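Uncharacterized protein (Bacteroides fragilis, PDB 4OUQ) is of unknown function but belongs to the DUF4783 family, a member of the NTF2 clan, and is probably exported, its precursor bearing a signal sequence. Local coordinates at residues Val6-Val9 / Val10-Lys14; Glu19-Arg22 / Tyr23-Glu26. All coordinates share one frame; numbering follows the deposited sequence.

Contact 1: Val6-Val9 / Val10-Lys14; sequences VGVV and VAFKK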
loop_
_atom_site.group_PDB
_atom_site.type_symbol
_atom_site.label_atom_id
_atom_site.label_comp_id
_atom_site.label_asym_id
_atom_site.label_seq_id
_atom_site.Cartn_x
_atom_site.Cartn_y
_atom_site.Cartn_z
ATOM N N VAL A 6 10.419 3.376 5.116
ATOM C CA VAL A 6 11.205 3.093 3.928
ATOM C C VAL A 6 10.851 1.729 3.349
ATOM O O VAL A 6 10.900 1.512 2.146
ATOM C CB VAL A 6 12.717 3.090 4.337
ATOM C CG1 VAL A 6 13.622 2.513 3.268
ATOM C CG2 VAL A 6 13.180 4.486 4.678
ATOM N N GLY A 7 10.657 0.739 4.242
ATOM C CA GLY A 7 10.356 -0.573 3.795
ATOM C C GLY A 7 9.090 -0.710 2.950
ATOM O O GLY A 7 8.968 -1.622 2.149
ATOM N N VAL A 8 8.114 0.154 3.197
ATOM C CA VAL A 8 6.884 0.156 2.434
ATOM C C VAL A 8 7.147 0.554 0.993
ATOM O O VAL A 8 6.668 -0.069 0.086
ATOM C CB VAL A 8 5.863 1.048 3.095
ATOM C CG1 VAL A 8 4.680 1.300 2.167
ATOM C CG2 VAL A 8 5.416 0.389 4.437
ATOM N N VAL A 9 7.919 1.624 0.844
ATOM C CA VAL A 9 8.236 2.161 -0.490
ATOM C C VAL A 9 9.056 1.111 -1.253
ATOM O O VAL A 9 8.804 0.845 -2.399
ATOM C CB VAL A 9 9.019 3.464 -0.379
ATOM C CG1 VAL A 9 9.446 3.928 -1.772
ATOM C CG2 VAL A 9 8.193 4.539 0.294
ATOM N N VAL A 10 10.010 0.485 -0.582
ATOM C CA VAL A 10 10.835 -0.575 -1.188
ATOM C C VAL A 10 9.981 -1.734 -1.614
ATOM O O VAL A 10 10.129 -2.263 -2.708
ATOM C CB VAL A 10 11.967 -1.029 -0.212
ATOM C CG1 VAL A 10 12.687 -2.246 -0.768
ATOM C CG2 VAL A 10 12.917 0.155 0.087
ATOM N N ALA A 11 9.040 -2.130 -0.758
ATOM C CA ALA A 11 8.165 -3.255 -1.106
ATOM C C ALA A 11 7.293 -2.951 -2.328
ATOM O O ALA A 11 7.174 -3.778 -3.225
ATOM C CB ALA A 11 7.318 -3.638 0.097
ATOM N N PHE A 12 6.743 -1.774 -2.392
ATOM C CA PHE A 12 5.935 -1.386 -3.575
ATOM C C PHE A 12 6.793 -1.330 -4.824
ATOM O O PHE A 12 6.366 -1.789 -5.878
ATOM C CB PHE A 12 5.249 -0.064 -3.362
ATOM C CG PHE A 12 3.906 -0.167 -2.645
ATOM C CD1 PHE A 12 2.771 -0.760 -3.281
ATOM C CD2 PHE A 12 3.724 0.411 -1.443
ATOM C CE1 PHE A 12 1.560 -0.866 -2.592
ATOM C CE2 PHE A 12 2.475 0.363 -0.779
ATOM C CZ PHE A 12 1.443 -0.310 -1.338
ATOM N N LYS A 13 8.008 -0.808 -4.722
ATOM C CA LYS A 13 8.896 -0.719 -5.875
ATOM C C LYS A 13 9.195 -2.110 -6.517
ATOM O O LYS A 13 9.453 -2.225 -7.758
ATOM C CB LYS A 13 10.217 -0.058 -5.455
ATOM C CG LYS A 13 10.175 1.463 -5.339
ATOM C CD LYS A 13 11.482 2.021 -4.771
ATOM C CE LYS A 13 11.497 3.538 -4.822
ATOM N NZ LYS A 13 11.680 4.021 -6.214
ATOM N N LYS A 14 9.173 -3.165 -5.692
ATOM C CA LYS A 14 9.412 -4.553 -6.146
ATOM C C LYS A 14 8.130 -5.378 -6.376
ATOM O O LYS A 14 8.197 -6.532 -6.854
ATOM C CB LYS A 14 10.264 -5.258 -5.109
ATOM C CG LYS A 14 11.570 -4.568 -4.860
ATOM C CD LYS A 14 12.526 -5.422 -4.078
ATOM C CE LYS A 14 12.099 -5.564 -2.640
ATOM N NZ LYS A 14 13.206 -6.240 -1.946
#
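V8 and F12 meet one turn apart on the buried side of helix 6-14, and this is the tightly packed part of the contact. Their side chains run side by side in the same direction, with the CG1 methyl of V8 3.8 Å from CE2 of the F12 ring. CG1 is placed there by a first torsion of 168°, which sets it opposite the backbone N and beside the carbonyl carbon, on the side of the next turn. CD2 of the same ring lies 3.4 Å from the carbonyl O of V8, an oblique approach. Beyond the pair, V8 packs on L20 and F91, while F12 reaches I87 and meets the ring of F60. A11, also buried, touches E19 and L20 of helix 17-21.

A second close-packed flank faces strand 57-67. K13 lies alongside V9, its CE 3.7 Å from V9 CG1; the chain stays extended until it bends at its last torsion (-73°), and NZ hydrogen-bonds to the O of F60. The open side is looser: there V6 and V10 cross obliquely, touching through CG1 of V6 and CG2 of V10 at 4.0 Å.

Four backbone bonds tie 6-9 to 10-13: the N-H groups of V10, A11, F12 and K13 are given to the O atoms of V6, G7, V8 and V9. The V10 N to V6 O bond, 3.0 Å long, is nearly straight at 166°. The A11 bond to G7 is more bent, and its donor stands above the carbonyl plane. This unbroken i to i+4 ladder, with V8, A11 and F12 turned inward while V6 and the lysines K13 and K14 lie outward, is that of an amphipathic alpha-helix packed against a curved sheet, consistent with the cone-like NTF2 fold.

Contact 2: Glu19-Arg22 / Tyr23-Glu26; sequences ELNR and YLGE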
loop_
_atom_site.group_PDB
_atom_site.type_symbol
_atom_site.label_atom_id
_atom_site.label_comp_id
_atom_site.label_asym_id
_atom_site.label_seq_id
_atom_site.Cartn_x
_atom_site.Cartn_y
_atom_site.Cartn_z
ATOM N N GLU A 19 7.012 -8.489 1.909
ATOM C CA GLU A 19 7.716 -7.429 2.606
ATOM C C GLU A 19 6.731 -6.411 3.150
ATOM O O GLU A 19 7.031 -5.744 4.119
ATOM C CB GLU A 19 8.758 -6.735 1.704
ATOM C CG GLU A 19 10.021 -7.524 1.485
ATOM C CD GLU A 19 11.061 -6.785 0.651
ATOM O OE1 GLU A 19 10.872 -5.619 0.276
ATOM O OE2 GLU A 19 12.086 -7.416 0.348
ATOM N N LEU A 20 5.608 -6.212 2.486
ATOM C CA LEU A 20 4.572 -5.283 3.024
ATOM C C LEU A 20 3.966 -5.815 4.265
ATOM O O LEU A 20 3.470 -5.054 5.080
ATOM C CB LEU A 20 3.431 -5.031 2.045
ATOM C CG LEU A 20 3.617 -4.015 0.987
ATOM C CD1 LEU A 20 2.423 -3.917 0.076
ATOM C CD2 LEU A 20 3.876 -2.616 1.619
ATOM N N ASN A 21 3.933 -7.125 4.400
ATOM C CA ASN A 21 3.181 -7.740 5.480
ATOM C C ASN A 21 3.518 -7.226 6.864
ATOM O O ASN A 21 2.609 -6.943 7.627
ATOM C CB ASN A 21 3.270 -9.251 5.418
ATOM C CG ASN A 21 2.397 -9.931 6.481
ATOM O OD1 ASN A 21 2.908 -10.523 7.416
ATOM N ND2 ASN A 21 1.078 -9.778 6.366
ATOM N N ARG A 22 4.819 -7.001 7.171
ATOM C CA ARG A 22 5.206 -6.526 8.498
ATOM C C ARG A 22 4.763 -5.082 8.768
ATOM O O ARG A 22 4.807 -4.641 9.906
ATOM C CB ARG A 22 6.728 -6.646 8.753
ATOM C CG ARG A 22 7.597 -5.699 7.920
ATOM C CD ARG A 22 9.084 -5.794 8.307
ATOM N NE ARG A 22 9.678 -7.058 7.877
ATOM C CZ ARG A 22 9.903 -7.389 6.611
ATOM N NH1 ARG A 22 9.543 -6.573 5.606
ATOM N NH2 ARG A 22 10.427 -8.553 6.342
ATOM N N TYR A 23 4.332 -4.372 7.728
ATOM C CA TYR A 23 3.888 -2.998 7.870
ATOM C C TYR A 23 2.358 -2.870 7.856
ATOM O O TYR A 23 1.853 -1.782 7.936
ATOM C CB TYR A 23 4.498 -2.117 6.763
ATOM C CG TYR A 23 5.996 -2.159 6.774
ATOM C CD1 TYR A 23 6.692 -1.430 7.678
ATOM C CD2 TYR A 23 6.694 -2.793 5.770
ATOM C CE1 TYR A 23 8.062 -1.498 7.739
ATOM C CE2 TYR A 23 8.070 -2.841 5.778
ATOM C CZ TYR A 23 8.745 -2.165 6.741
ATOM O OH TYR A 23 10.109 -2.168 6.770
ATOM N N LEU A 24 1.650 -4.004 7.662
ATOM C CA LEU A 24 0.168 -3.974 7.668
ATOM C C LEU A 24 -0.373 -4.018 9.064
ATOM O O LEU A 24 0.100 -4.794 9.915
ATOM C CB LEU A 24 -0.405 -5.126 6.844
ATOM C CG LEU A 24 -0.040 -5.123 5.371
ATOM C CD1 LEU A 24 -0.405 -6.397 4.647
ATOM C CD2 LEU A 24 -0.688 -3.954 4.666
ATOM N N GLY A 25 -1.337 -3.135 9.356
ATOM C CA GLY A 25 -2.054 -3.180 10.554
ATOM C C GLY A 25 -2.950 -4.407 10.640
ATOM O O GLY A 25 -3.132 -5.131 9.680
ATOM N N GLU A 26 -3.558 -4.596 11.794
ATOM C CA GLU A 26 -4.362 -5.785 12.000
ATOM C C GLU A 26 -5.698 -5.719 11.239
ATOM O O GLU A 26 -6.279 -6.752 10.921
ATOM C CB GLU A 26 -4.518 -6.093 13.476
ATOM C CG GLU A 26 -3.209 -6.639 14.082
ATOM C CD GLU A 26 -2.801 -7.982 13.473
ATOM O OE1 GLU A 26 -3.545 -8.937 13.629
ATOM O OE2 GLU A 26 -1.752 -8.081 12.840
#
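R22 and Y23 sit at the bend of a type I beta turn, N21 to L24, that carries the chain from helix 17-21 into the short strand 24-25. Two backbone hydrogen bonds hold the bend. Y23 N gives to L20 O at 2.9 Å, and L24 N closes the turn on N21 O at 3.1 Å; in both, the donor stands above the carbonyl plane.

L24 makes van der Waals contacts with polar atoms of the helix end, its CG 3.5 Å from L20 O and its CD1 4.1 Å from ND2 of N21, whose side chain it crosses at about a right angle. L20 and L24 both also touch I100 of strand 97-107, so the turn is seated on the sheet.

The remaining interaction is a CH-pi contact, less certain because R22 has two conformers and it holds for the one described. R22 runs alongside Y23, its CG held between backbone N and carbonyl carbon (chi1 69°), which brings CG over the ring. The chain then bends at chi3, and the guanidinium is turned 70° from the ring plane, with CE2 of Y23 at its edge. Over the ring face itself stands R22 CG, 3.8 Å from the centroid and offset toward the rim.

In the fold
Contacts 1 and 2 lie in series on the chain, their centres 11 Å apart and each about 9 Å from the centre of the chain. Both are partly buried. Contact 1 holds together a single regular helix, 6-14, through a ladder of backbone bonds and pairs of side chains one turn apart; contact 2 joins two different elements, helix 17-21 and strand 24-25, through a turn and a CH-pi contact. They touch at several points, among them V8 CG2, which packs 3.5 Å from CG of Y23, and K14 NZ, which forms a 2.8 Å salt bridge with E19 OE2. Contact 1 also leans on strands 57-67 and 83-94, contact 2 on helix 41-54 and strand 97-107.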